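Local coordinates for protein beta-1,4-galactanase (Humicola insolens, PDB 1HJQ) that hydrolyses the beta-1,4-galactosidic linkages of type I arabinogalactans as a family 53 glycoside hydrolase of clan GH-A, at residues Asn232-Trp237 and Val287-Gly292. Residues are numbered along the deposited sequence; the frame is centred on the assembly and turned at random.
Sequences NMVSRW and VSKGVG
Val234 reaches from the last turns of helix 223-237 onto the turn Val287-Gly290, where both its methyls border the carbonyl O of Ser288. CG2 also meets CG1 of Val287 at 3.7 Å, an apolar contact in which the two valines pass alongside one another, running in opposing directions. CG1, turned anti to the backbone N of Val234 (chi1 173°), lies over the middle of the turn, 3.6 Å from the carbonyl O of Ser288 and 3.7 Å from OG of the same serine. The same methyl touches the side chain of Lys289, with CD 3.8 Å away. This lysine sets out toward the helix and lends it the aliphatic part of its chain; a bend at the last torsion (chi4 -63°) then carries NZ away from the valine. Within Asn232-Trp237 it is Val234 that carries the contact, by van der Waals packing. The turn is a type II beta turn, closed by a 2.7 Å bond from Gly290 N to Val287 O, and Lys289 occupies its third position with a positive phi of 75°. With only an alanine at Val234, both methyls are gone, and a gap against Val287 and the Ser288 carbonyl would probably open, leaving the lysine chain less restrained. Inward from here, Val234 also packs on Val241 of strand 240-245, while Val287 touches Leu230 and Asn231 one turn earlier on helix 223-237. The turn links helix 270-286 to strand 290-296, the eighth strand of the closed parallel barrel of this TIM-barrel enzyme, where Val291 is hydrogen-bonded through its backbone to Tyr4 and Val241 in the flanking strands 4-8 and 240-245.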
loop_
_atom_site.group_PDB
_atom_site.type_symbol
_atom_site.label_atom_id
_atom_site.label_comp_id
_atom_site.label_asym_id
_atom_site.label_seq_id
_atom_site.Cartn_x
_atom_site.Cartn_y
_atom_site.Cartn_z
ATOM N N ASN A 232 0.052 14.569 -14.125
ATOM C CA ASN A 232 -1.053 15.492 -13.889
ATOM C C ASN A 232 -1.230 15.771 -12.398
ATOM O O ASN A 232 -1.422 16.918 -11.986
ATOM C CB ASN A 232 -2.361 14.933 -14.451
ATOM C CG ASN A 232 -2.365 14.849 -15.966
ATOM O OD1 ASN A 232 -1.513 15.426 -16.639
ATOM N ND2 ASN A 232 -3.342 14.134 -16.510
ATOM N N MET A 233 -1.170 14.712 -11.596
ATOM C CA MET A 233 -1.325 14.823 -10.148
ATOM C C MET A 233 -0.222 15.694 -9.558
ATOM O O MET A 233 -0.494 16.653 -8.828
ATOM C CB MET A 233 -1.286 13.429 -9.508
ATOM C CG MET A 233 -2.439 12.517 -9.914
ATOM S SD MET A 233 -2.196 10.789 -9.407
ATOM C CE MET A 233 -1.934 10.988 -7.617
ATOM N N VAL A 234 1.023 15.350 -9.885
ATOM C CA VAL A 234 2.189 16.081 -9.399
ATOM C C VAL A 234 2.157 17.569 -9.763
ATOM O O VAL A 234 2.317 18.430 -8.900
ATOM C CB VAL A 234 3.491 15.459 -9.948
ATOM C CG1 VAL A 234 4.677 16.326 -9.577
ATOM C CG2 VAL A 234 3.670 14.051 -9.388
ATOM N N SER A 235 1.944 17.861 -11.042
ATOM C CA SER A 235 1.894 19.238 -11.519
ATOM C C SER A 235 0.753 20.034 -10.894
ATOM O O SER A 235 0.840 21.253 -10.740
ATOM C CB SER A 235 1.747 19.263 -13.041
ATOM O OG SER A 235 1.672 20.593 -13.517
ATOM N N ARG A 236 -0.312 19.338 -10.522
ATOM C CA ARG A 236 -1.474 19.984 -9.937
ATOM C C ARG A 236 -1.420 20.205 -8.427
ATOM O O ARG A 236 -1.803 21.270 -7.935
ATOM C CB ARG A 236 -2.718 19.176 -10.272
ATOM C CG ARG A 236 -3.982 19.682 -9.620
ATOM C CD ARG A 236 -4.613 20.826 -10.381
ATOM N NE ARG A 236 -6.041 20.856 -10.090
ATOM C CZ ARG A 236 -6.587 21.440 -9.023
ATOM N NH1 ARG A 236 -5.820 22.072 -8.133
ATOM N NH2 ARG A 236 -7.905 21.363 -8.834
ATOM N N TRP A 237 -0.956 19.204 -7.688
ATOM C CA TRP A 237 -0.915 19.328 -6.238
ATOM C C TRP A 237 0.475 19.298 -5.619
ATOM O O TRP A 237 0.618 19.447 -4.409
ATOM C CB TRP A 237 -1.824 18.258 -5.622
ATOM C CG TRP A 237 -3.276 18.566 -5.864
ATOM C CD1 TRP A 237 -3.989 19.593 -5.318
ATOM C CD2 TRP A 237 -4.165 17.899 -6.771
ATOM N NE1 TRP A 237 -5.264 19.614 -5.831
ATOM C CE2 TRP A 237 -5.400 18.587 -6.725
ATOM C CE3 TRP A 237 -4.039 16.794 -7.623
ATOM C CZ2 TRP A 237 -6.504 18.208 -7.501
ATOM C CZ3 TRP A 237 -5.135 16.416 -8.397
ATOM C CH2 TRP A 237 -6.353 17.127 -8.329
ATOM N N VAL A 287 8.621 10.451 -13.580
ATOM C CA VAL A 287 7.885 11.563 -13.000
ATOM C C VAL A 287 8.692 12.250 -11.916
ATOM O O VAL A 287 9.233 11.599 -11.026
ATOM C CB VAL A 287 6.549 11.092 -12.369
ATOM C CG1 VAL A 287 5.830 12.264 -11.731
ATOM C CG2 VAL A 287 5.681 10.451 -13.415
ATOM N N SER A 288 8.791 13.569 -11.997
ATOM C CA SER A 288 9.498 14.304 -10.960
ATOM C C SER A 288 8.652 13.987 -9.733
ATOM O O SER A 288 7.418 13.958 -9.822
ATOM C CB SER A 288 9.436 15.807 -11.219
ATOM O OG SER A 288 8.130 16.295 -10.955
ATOM N N LYS A 289 9.287 13.749 -8.599
ATOM C CA LYS A 289 8.527 13.432 -7.400
ATOM C C LYS A 289 7.972 12.018 -7.439
ATOM O O LYS A 289 7.225 11.609 -6.553
ATOM C CB LYS A 289 7.403 14.449 -7.177
ATOM C CG LYS A 289 7.932 15.780 -6.686
ATOM C CD LYS A 289 6.851 16.806 -6.466
ATOM C CE LYS A 289 7.459 18.062 -5.868
ATOM N NZ LYS A 289 8.047 17.768 -4.528
ATOM N N GLY A 290 8.319 11.280 -8.487
ATOM C CA GLY A 290 7.913 9.890 -8.543
ATOM C C GLY A 290 8.936 9.303 -7.585
ATOM O O GLY A 290 10.130 9.290 -7.891
ATOM N N VAL A 291 8.505 8.826 -6.425
ATOM C CA VAL A 291 9.479 8.331 -5.464
ATOM C C VAL A 291 9.394 6.895 -4.964
ATOM O O VAL A 291 10.333 6.429 -4.309
ATOM C CB VAL A 291 9.514 9.252 -4.229
ATOM C CG1 VAL A 291 9.805 10.683 -4.655
ATOM C CG2 VAL A 291 8.190 9.184 -3.501
ATOM N N GLY A 292 8.308 6.182 -5.255
ATOM C CA GLY A 292 8.233 4.823 -4.750
ATOM C C GLY A 292 7.464 3.773 -5.515
ATOM O O GLY A 292 6.633 4.083 -6.364
#